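PDB 1CO6: protein (cytochrome C2) from Blastochloris viridis, which carries electrons on a covalently bound heme c, serving as the electron donor to oxidized bacteriochlorophyll in photophosphorylation. Local coordinates for residues G44-D49 against G76-F81; A3-Q8 against V90-A95. All coordinates share one frame; numbering follows the deposited sequence.

Contact 1: residues G44-D49 against G76-F81. With HEC (heme c), chain B.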
ATOM      1  N   GLY A  44     -11.847   9.871   4.831  1.00 25.17           N
ATOM      2  CA  GLY A  44     -12.127   9.284   6.159  1.00 24.46           C
ATOM      3  C   GLY A  44     -10.893   8.697   6.837  1.00 22.87           C
ATOM      4  O   GLY A  44     -11.011   8.066   7.920  1.00 24.52           O
ATOM      5  N   PHE A  45      -9.742   8.845   6.193  1.00 20.64           N
ATOM      6  CA  PHE A  45      -8.546   8.297   6.853  1.00 18.64           C
ATOM      7  C   PHE A  45      -7.802   9.502   7.409  1.00 16.76           C
ATOM      8  O   PHE A  45      -7.680  10.473   6.667  1.00 15.83           O
ATOM      9  CB  PHE A  45      -7.645   7.407   5.982  1.00 16.53           C
ATOM     10  CG  PHE A  45      -6.530   6.820   6.857  1.00 15.22           C
ATOM     11  CD1 PHE A  45      -6.873   5.751   7.721  1.00 13.32           C
ATOM     12  CD2 PHE A  45      -5.252   7.362   6.874  1.00 12.17           C
ATOM     13  CE1 PHE A  45      -5.947   5.196   8.570  1.00 11.81           C
ATOM     14  CE2 PHE A  45      -4.297   6.843   7.720  1.00 12.53           C
ATOM     15  CZ  PHE A  45      -4.647   5.734   8.575  1.00 12.12           C
ATOM     16  N   ALA A  46      -7.348   9.380   8.645  1.00 16.13           N
ATOM     17  CA  ALA A  46      -6.573  10.446   9.304  1.00 16.78           C
ATOM     18  C   ALA A  46      -5.078  10.230   9.070  1.00 15.88           C
ATOM     19  O   ALA A  46      -4.302   9.662   9.841  1.00 16.24           O
ATOM     20  CB  ALA A  46      -6.914  10.536  10.790  1.00 18.89           C
ATOM     21  N   TYR A  47      -4.641  10.794   7.955  1.00 14.53           N
ATOM     22  CA  TYR A  47      -3.226  10.710   7.548  1.00 15.90           C
ATOM     23  C   TYR A  47      -2.351  11.661   8.354  1.00 16.30           C
ATOM     24  O   TYR A  47      -2.863  12.696   8.827  1.00 17.24           O
ATOM     25  CB  TYR A  47      -3.091  11.143   6.075  1.00 15.05           C
ATOM     26  CG  TYR A  47      -3.621  10.171   5.039  1.00 13.90           C
ATOM     27  CD1 TYR A  47      -4.872  10.339   4.481  1.00 12.94           C
ATOM     28  CD2 TYR A  47      -2.814   9.108   4.622  1.00 12.83           C
ATOM     29  CE1 TYR A  47      -5.356   9.441   3.524  1.00 14.02           C
ATOM     30  CE2 TYR A  47      -3.265   8.217   3.647  1.00 13.44           C
ATOM     31  CZ  TYR A  47      -4.527   8.396   3.109  1.00 13.86           C
ATOM     32  OH  TYR A  47      -4.964   7.543   2.125  1.00 14.65           O
ATOM     33  N   SER A  48      -1.095  11.268   8.439  1.00 15.06           N
ATOM     34  CA  SER A  48      -0.098  12.140   9.085  1.00 15.09           C
ATOM     35  C   SER A  48       0.157  13.275   8.053  1.00 15.29           C
ATOM     36  O   SER A  48      -0.154  13.152   6.858  1.00 14.74           O
ATOM     37  CB  SER A  48       1.251  11.509   9.310  1.00 15.45           C
ATOM     38  OG  SER A  48       1.770  10.990   8.083  1.00 14.40           O
ATOM     39  N   ASP A  49       0.687  14.385   8.500  1.00 15.94           N
ATOM     40  CA  ASP A  49       1.087  15.474   7.611  1.00 15.30           C
ATOM     41  C   ASP A  49       2.217  14.929   6.710  1.00 13.06           C
ATOM     42  O   ASP A  49       2.242  15.240   5.508  1.00 13.51           O
ATOM     43  CB  ASP A  49       1.671  16.639   8.441  1.00 17.95           C
ATOM     44  CG  ASP A  49       0.581  17.571   8.935  1.00 19.88           C
ATOM     45  OD1 ASP A  49      -0.599  17.483   8.605  1.00 24.19           O
ATOM     46  OD2 ASP A  49       0.926  18.433   9.754  1.00 24.06           O
ATOM     47  N   GLY A  76       8.690  10.320   9.542  1.00 18.71           N
ATOM     48  CA  GLY A  76       7.543  10.773  10.379  1.00 18.93           C
ATOM     49  C   GLY A  76       6.249  10.098  10.068  1.00 17.60           C
ATOM     50  O   GLY A  76       5.205  10.417  10.672  1.00 17.80           O
ATOM     51  N   THR A  77       6.213   9.161   9.133  1.00 17.66           N
ATOM     52  CA  THR A  77       4.956   8.454   8.802  1.00 16.45           C
ATOM     53  C   THR A  77       4.441   7.637   9.990  1.00 15.58           C
ATOM     54  O   THR A  77       5.248   7.096  10.779  1.00 17.04           O
ATOM     55  CB  THR A  77       5.125   7.542   7.519  1.00 14.65           C
ATOM     56  OG1 THR A  77       3.801   6.994   7.305  1.00 12.57           O
ATOM     57  CG2 THR A  77       6.123   6.384   7.613  1.00 13.06           C
ATOM     58  N   LYS A  78       3.171   7.526  10.132  1.00 13.17           N
ATOM     59  CA  LYS A  78       2.489   6.732  11.154  1.00 14.79           C
ATOM     60  C   LYS A  78       2.623   5.212  10.869  1.00 13.86           C
ATOM     61  O   LYS A  78       2.264   4.364  11.710  1.00 14.04           O
ATOM     62  CB  LYS A  78       1.010   7.074  11.254  1.00 13.78           C
ATOM     63  CG  LYS A  78       0.403   8.367  11.659  1.00 20.29           C
ATOM     64  CD  LYS A  78      -1.143   8.278  11.596  1.00 23.79           C
ATOM     65  CE  LYS A  78      -1.742   9.674  11.556  1.00 26.79           C
ATOM     66  NZ  LYS A  78      -3.162   9.831  11.967  1.00 27.69           N
ATOM     67  N   MET A  79       3.108   4.822   9.690  1.00 14.04           N
ATOM     68  CA  MET A  79       3.317   3.446   9.268  1.00 13.33           C
ATOM     69  C   MET A  79       4.629   2.949   9.822  1.00 12.12           C
ATOM     70  O   MET A  79       5.674   2.963   9.137  1.00 13.62           O
ATOM     71  CB  MET A  79       3.164   3.246   7.749  1.00 12.48           C
ATOM     72  CG  MET A  79       3.351   1.762   7.409  1.00 10.74           C
ATOM     73  SD  MET A  79       2.849   1.477   5.658  1.00 10.59           S
ATOM     74  CE  MET A  79       4.046   0.172   5.321  1.00  9.69           C
ATOM     75  N   ILE A  80       4.593   2.475  11.091  1.00 13.01           N
ATOM     76  CA  ILE A  80       5.810   1.962  11.774  1.00 13.15           C
ATOM     77  C   ILE A  80       5.890   0.474  11.443  1.00 14.79           C
ATOM     78  O   ILE A  80       5.222  -0.358  12.049  1.00 15.24           O
ATOM     79  CB  ILE A  80       5.865   2.316  13.288  1.00 15.76           C
ATOM     80  CG1 ILE A  80       5.720   3.875  13.487  1.00 16.93           C
ATOM     81  CG2 ILE A  80       7.162   1.773  13.941  1.00 16.45           C
ATOM     82  CD1 ILE A  80       4.941   4.202  14.830  1.00 20.29           C
ATOM     83  N   PHE A  81       6.707   0.214  10.434  1.00 16.72           N
ATOM     84  CA  PHE A  81       6.847  -1.132   9.817  1.00 15.90           C
ATOM     85  C   PHE A  81       8.235  -1.200   9.236  1.00 16.38           C
ATOM     86  O   PHE A  81       8.617  -0.207   8.586  1.00 16.26           O
ATOM     87  CB  PHE A  81       5.710  -1.222   8.784  1.00 17.45           C
ATOM     88  CG  PHE A  81       5.725  -2.403   7.865  1.00 18.45           C
ATOM     89  CD1 PHE A  81       5.303  -3.644   8.379  1.00 19.35           C
ATOM     90  CD2 PHE A  81       6.185  -2.332   6.551  1.00 18.06           C
ATOM     91  CE1 PHE A  81       5.323  -4.778   7.568  1.00 19.91           C
ATOM     92  CE2 PHE A  81       6.199  -3.470   5.733  1.00 19.82           C
ATOM     93  CZ  PHE A  81       5.765  -4.695   6.262  1.00 18.89           C
TER
HETATM   94 FE   HEC B 108       0.764   0.564   5.450  1.00 10.84          FE
HETATM   95  CHA HEC B 108      -0.038   3.750   4.818  1.00 11.47           C
HETATM   96  CHB HEC B 108       1.142  -0.045   2.098  1.00 12.47           C
HETATM   97  CHC HEC B 108       1.853  -2.658   6.142  1.00 12.38           C
HETATM   98  CHD HEC B 108      -0.044   0.998   8.785  1.00 12.95           C
HETATM   99  NA  HEC B 108       0.560   1.650   3.759  1.00 13.11           N
HETATM  100  C1A HEC B 108       0.355   3.024   3.695  1.00 13.13           C
HETATM  101  C2A HEC B 108       0.531   3.464   2.339  1.00 13.31           C
HETATM  102  C3A HEC B 108       0.870   2.398   1.601  1.00 13.78           C
HETATM  103  C4A HEC B 108       0.914   1.240   2.468  1.00 13.24           C
HETATM  104  CMA HEC B 108       1.190   2.335   0.089  1.00 12.50           C
HETATM  105  CAA HEC B 108       0.262   4.916   1.829  1.00 13.48           C
HETATM  106  CBA HEC B 108      -1.270   5.034   1.574  1.00 13.37           C
HETATM  107  CGA HEC B 108      -1.789   6.331   1.002  1.00 13.84           C
HETATM  108  O1A HEC B 108      -0.973   7.198   0.739  1.00 13.59           O
HETATM  109  O2A HEC B 108      -3.038   6.371   0.863  1.00 15.09           O
HETATM  110  NB  HEC B 108       1.341  -1.011   4.364  1.00 12.78           N
HETATM  111  C1B HEC B 108       1.367  -1.070   2.965  1.00 12.58           C
HETATM  112  C2B HEC B 108       1.797  -2.393   2.582  1.00 13.96           C
HETATM  113  C3B HEC B 108       2.031  -3.097   3.692  1.00 13.05           C
HETATM  114  C4B HEC B 108       1.727  -2.270   4.820  1.00 13.69           C
HETATM  115  CMB HEC B 108       1.941  -2.803   1.101  1.00 12.79           C
HETATM  116  CAB HEC B 108       2.481  -4.597   3.733  1.00 13.20           C
HETATM  117  CBB HEC B 108       3.821  -4.813   3.345  1.00 13.78           C
HETATM  118  NC  HEC B 108       0.884  -0.582   7.127  1.00 13.07           N
HETATM  119  C1C HEC B 108       1.371  -1.868   7.190  1.00 13.26           C
HETATM  120  C2C HEC B 108       1.284  -2.312   8.570  1.00 14.37           C
HETATM  121  C3C HEC B 108       0.804  -1.303   9.306  1.00 14.49           C
HETATM  122  C4C HEC B 108       0.509  -0.213   8.414  1.00 13.29           C
HETATM  123  CMC HEC B 108       1.751  -3.701   9.051  1.00 13.51           C
HETATM  124  CAC HEC B 108       0.470  -1.347  10.854  1.00 13.78           C
HETATM  125  CBC HEC B 108       1.465  -1.676  11.790  1.00 13.67           C
HETATM  126  ND  HEC B 108       0.045   2.075   6.564  1.00 13.39           N
HETATM  127  C1D HEC B 108      -0.161   2.080   7.945  1.00 12.37           C
HETATM  128  C2D HEC B 108      -0.525   3.441   8.346  1.00 13.42           C
HETATM  129  C3D HEC B 108      -0.547   4.197   7.247  1.00 12.88           C
HETATM  130  C4D HEC B 108      -0.169   3.370   6.135  1.00 11.54           C
HETATM  131  CMD HEC B 108      -0.825   3.830   9.817  1.00 11.46           C
HETATM  132  CAD HEC B 108      -0.796   5.725   7.141  1.00 12.45           C
HETATM  133  CBD HEC B 108       0.568   6.487   7.120  1.00 12.22           C
HETATM  134  CGD HEC B 108       0.457   7.948   7.519  1.00 12.80           C
HETATM  135  O1D HEC B 108       1.606   8.423   7.771  1.00 13.86           O
HETATM  136  O2D HEC B 108      -0.645   8.545   7.557  1.00 14.03           O
HETATM  137  O   HOH W   1      -2.713  12.505  11.801  1.00 46.08           O
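Ser48 and Thr77 bring two irregular loops of the cytochrome c fold together, their CA atoms 6.3 Å apart, around a propionate of heme c. The carboxylate bridges the loops, and Lys78 adds direct contact. Its oxygen O1D, on the heme, accepts three hydrogen bonds: from Ser48 OG at 2.6 Å, from Thr77 OG1 at 2.7 Å and from the backbone N of Lys78. The other oxygen, O2D, takes the backbone N-H of Ser48 in a nearly straight bond (167°). Ser48, its OG turned between its own backbone N and carbonyl carbon (chi1 55°), is also the N-cap residue of helix 49-52, OG accepting from Asn51 N. Thr77 OG1, anti to its backbone N, doubles as acceptor for Met79 N in an ST turn, which ties the propionate site to the axial ligand.

Lys78 stretches its extended chain along Ser48, CG 4.0 Å from Ser48 CB, and its NZ is modelled so near Ala46 O that the exact length of this hydrogen bond is doubtful; a water joins Lys78 NZ to Tyr47 O. Tyr47 OH donates to O2A of the second propionate, with Phe45 CD2 over one face of the tyrosine ring. Phe81 lays a ring face over the porphyrin edge at CHC. Within this heme pocket Met79 SD binds the iron at 2.3 Å, with His17 NE2 the other axial ligand.

Contact 2: residues A3-Q8 against V90-A95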
ATOM      1  N   ALA A   3       0.485 -13.188  -8.394  1.00 26.39           N
ATOM      2  CA  ALA A   3      -0.563 -12.680  -7.496  1.00 25.63           C
ATOM      3  C   ALA A   3      -0.877 -13.623  -6.366  1.00 25.57           C
ATOM      4  O   ALA A   3      -1.094 -13.183  -5.220  1.00 24.75           O
ATOM      5  CB  ALA A   3      -1.771 -12.199  -8.295  1.00 24.78           C
ATOM      6  N   ALA A   4      -0.863 -14.929  -6.611  1.00 25.26           N
ATOM      7  CA  ALA A   4      -1.118 -15.950  -5.571  1.00 25.15           C
ATOM      8  C   ALA A   4      -0.064 -15.808  -4.474  1.00 24.39           C
ATOM      9  O   ALA A   4      -0.362 -15.845  -3.256  1.00 24.30           O
ATOM     10  CB  ALA A   4      -1.132 -17.358  -6.179  1.00 23.70           C
ATOM     11  N   SER A   5       1.161 -15.640  -4.928  1.00 24.49           N
ATOM     12  CA  SER A   5       2.322 -15.438  -4.062  1.00 24.91           C
ATOM     13  C   SER A   5       2.237 -14.063  -3.365  1.00 24.63           C
ATOM     14  O   SER A   5       2.587 -14.037  -2.172  1.00 24.83           O
ATOM     15  CB  SER A   5       3.688 -15.534  -4.710  1.00 26.95           C
ATOM     16  OG  SER A   5       3.831 -16.820  -5.302  1.00 30.92           O
ATOM     17  N   GLY A   6       1.770 -13.037  -4.049  1.00 24.04           N
ATOM     18  CA  GLY A   6       1.663 -11.710  -3.412  1.00 23.02           C
ATOM     19  C   GLY A   6       0.619 -11.708  -2.294  1.00 22.81           C
ATOM     20  O   GLY A   6       0.716 -10.961  -1.301  1.00 20.69           O
ATOM     21  N   GLU A   7      -0.369 -12.583  -2.472  1.00 22.44           N
ATOM     22  CA  GLU A   7      -1.458 -12.708  -1.507  1.00 23.41           C
ATOM     23  C   GLU A   7      -0.896 -13.100  -0.152  1.00 23.23           C
ATOM     24  O   GLU A   7      -1.364 -12.552   0.867  1.00 23.48           O
ATOM     25  CB  GLU A   7      -2.567 -13.656  -1.948  1.00 25.73           C
ATOM     26  CG  GLU A   7      -3.771 -13.656  -0.976  1.00 28.88           C
ATOM     27  CD  GLU A   7      -4.986 -14.333  -1.492  1.00 31.39           C
ATOM     28  OE1 GLU A   7      -5.038 -14.988  -2.511  1.00 33.45           O
ATOM     29  OE2 GLU A   7      -5.985 -14.146  -0.765  1.00 34.13           O
ATOM     30  N   GLN A   8       0.100 -14.001  -0.173  1.00 22.41           N
ATOM     31  CA  GLN A   8       0.756 -14.421   1.072  1.00 21.28           C
ATOM     32  C   GLN A   8       1.601 -13.317   1.686  1.00 21.04           C
ATOM     33  O   GLN A   8       1.597 -13.197   2.911  1.00 20.53           O
ATOM     34  CB  GLN A   8       1.665 -15.648   0.891  1.00 25.96           C
ATOM     35  CG  GLN A   8       0.860 -16.803   0.296  1.00 32.01           C
ATOM     36  CD  GLN A   8      -0.134 -17.293   1.350  1.00 35.24           C
ATOM     37  OE1 GLN A   8      -1.317 -17.546   1.095  1.00 37.49           O
ATOM     38  NE2 GLN A   8       0.415 -17.390   2.575  1.00 36.67           N
ATOM     39  N   VAL A  90       8.371  -8.202  -3.078  1.00 17.20           N
ATOM     40  CA  VAL A  90       7.840  -6.886  -3.510  1.00 15.86           C
ATOM     41  C   VAL A  90       7.147  -7.062  -4.858  1.00 15.14           C
ATOM     42  O   VAL A  90       6.017  -6.617  -5.079  1.00 14.42           O
ATOM     43  CB  VAL A  90       8.920  -5.781  -3.419  1.00 14.86           C
ATOM     44  CG1 VAL A  90       8.416  -4.460  -4.065  1.00 14.64           C
ATOM     45  CG2 VAL A  90       9.385  -5.501  -1.991  1.00 14.30           C
ATOM     46  N   SER A  91       7.847  -7.691  -5.799  1.00 14.84           N
ATOM     47  CA  SER A  91       7.298  -7.990  -7.148  1.00 15.87           C
ATOM     48  C   SER A  91       6.001  -8.775  -7.014  1.00 15.04           C
ATOM     49  O   SER A  91       4.993  -8.462  -7.679  1.00 15.76           O
ATOM     50  CB  SER A  91       8.355  -8.681  -8.011  1.00 14.91           C
ATOM     51  OG  SER A  91       9.481  -7.838  -8.186  1.00 18.34           O
ATOM     52  N   ASP A  92       5.912  -9.758  -6.135  1.00 16.02           N
ATOM     53  CA  ASP A  92       4.682 -10.561  -5.932  1.00 16.80           C
ATOM     54  C   ASP A  92       3.553  -9.700  -5.333  1.00 16.81           C
ATOM     55  O   ASP A  92       2.410  -9.727  -5.799  1.00 16.96           O
ATOM     56  CB  ASP A  92       4.936 -11.820  -5.096  1.00 17.80           C
ATOM     57  CG  ASP A  92       5.795 -12.809  -5.912  1.00 18.99           C
ATOM     58  OD1 ASP A  92       5.825 -12.768  -7.136  1.00 18.02           O
ATOM     59  OD2 ASP A  92       6.471 -13.596  -5.240  1.00 20.19           O
ATOM     60  N   LEU A  93       3.993  -8.941  -4.302  1.00 15.85           N
ATOM     61  CA  LEU A  93       3.070  -8.017  -3.620  1.00 14.60           C
ATOM     62  C   LEU A  93       2.386  -7.058  -4.582  1.00 14.49           C
ATOM     63  O   LEU A  93       1.163  -6.810  -4.505  1.00 13.79           O
ATOM     64  CB  LEU A  93       3.971  -7.320  -2.564  1.00 15.69           C
ATOM     65  CG  LEU A  93       3.199  -6.256  -1.776  1.00 16.11           C
ATOM     66  CD1 LEU A  93       2.076  -6.958  -1.013  1.00 16.68           C
ATOM     67  CD2 LEU A  93       4.197  -5.541  -0.861  1.00 15.83           C
ATOM     68  N   ILE A  94       3.181  -6.434  -5.445  1.00 13.61           N
ATOM     69  CA  ILE A  94       2.700  -5.542  -6.488  1.00 15.66           C
ATOM     70  C   ILE A  94       1.672  -6.283  -7.348  1.00 16.83           C
ATOM     71  O   ILE A  94       0.569  -5.689  -7.568  1.00 15.77           O
ATOM     72  CB  ILE A  94       3.819  -4.949  -7.397  1.00 17.17           C
ATOM     73  CG1 ILE A  94       4.716  -3.984  -6.617  1.00 16.85           C
ATOM     74  CG2 ILE A  94       3.194  -4.235  -8.657  1.00 17.64           C
ATOM     75  CD1 ILE A  94       6.054  -3.624  -7.320  1.00 19.91           C
ATOM     76  N   ALA A  95       1.987  -7.494  -7.779  1.00 17.33           N
ATOM     77  CA  ALA A  95       1.044  -8.266  -8.629  1.00 17.23           C
ATOM     78  C   ALA A  95      -0.330  -8.437  -7.972  1.00 18.07           C
ATOM     79  O   ALA A  95      -1.399  -8.258  -8.610  1.00 17.04           O
ATOM     80  CB  ALA A  95       1.678  -9.611  -8.953  1.00 17.29           C
TER
HETATM   81  O   HOH W   2       6.821 -16.034  -6.629  1.00 52.20           O
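Asp92, Leu93 and Ala95 of helix 87-98 meet Ala3, Ser5 and Gly6 of helix 3-14 in the crossing of N- and C-terminal helices that marks the cytochrome c fold. The short segments cross at -103°, nearly perpendicular, and their axes approach to 6.8 Å.

Along 90-95, Asp92 is the first residue to touch: its CB rests 3.5 Å from Gly6 N. CG stands anti to the carbonyl carbon (chi1 -69°), and the carboxylate lies beside Ser5, OD2 coming 3.4 Å from Ser5 CB. The same OD2 accepts from a water that has a weak contact with Ser5 OG, while OD1 accepts from the backbone N of Asp2, just ahead of helix 3-14. Gly6 CA sits to the side of the Asp92 carbonyl, in a CA-H...O contact of 3.2 Å with Asp92 O. Gly6 has no side chain to hold the backbones apart, and Gly6 CA and Leu93 CA come to 4.0 Å. Leu93 adds its backbone N to this meeting; the bond from its CA to its CB leads away from helix 3-14, and the side chain lies about 4 Å (nearest atoms) from the heme and from the side chain of Cys13. Val90 and Ile94 pack on helix 60-68. Ala95 closes the contact with CB 3.8 Å from Ala3 N and 4.4 Å from Ala3 CB.

No direct hydrogen bond spans the two segments; close backbone approach and small side chains join the helices, with a CA-H...O contact at the crossing, and the Asp92 carboxylate is satisfied by Asp2 N and a water rather than by a direct bond between the segments.

Overall arrangement
The two contacts lie on opposite sides of the chain's centre, 23 Å apart between their own centres, and along the sequence contact 1 is nested inside the loop closed by contact 2. Both are partly buried, yet built differently: 44-49 with 76-81 joins irregular loops mostly by way of heme carboxylates, with an exposed lysine, whereas 3-8 with 90-95 sets helix on helix, backbone against backbone at Gly6, flanked by Asp92 and small side chains. They share no segment, but the cofactor relates them: contact 1 supplies the methionine ligand and grips the propionates, while Leu93 of contact 2 reaches toward the heme near Cys13, one of its covalent attachment points.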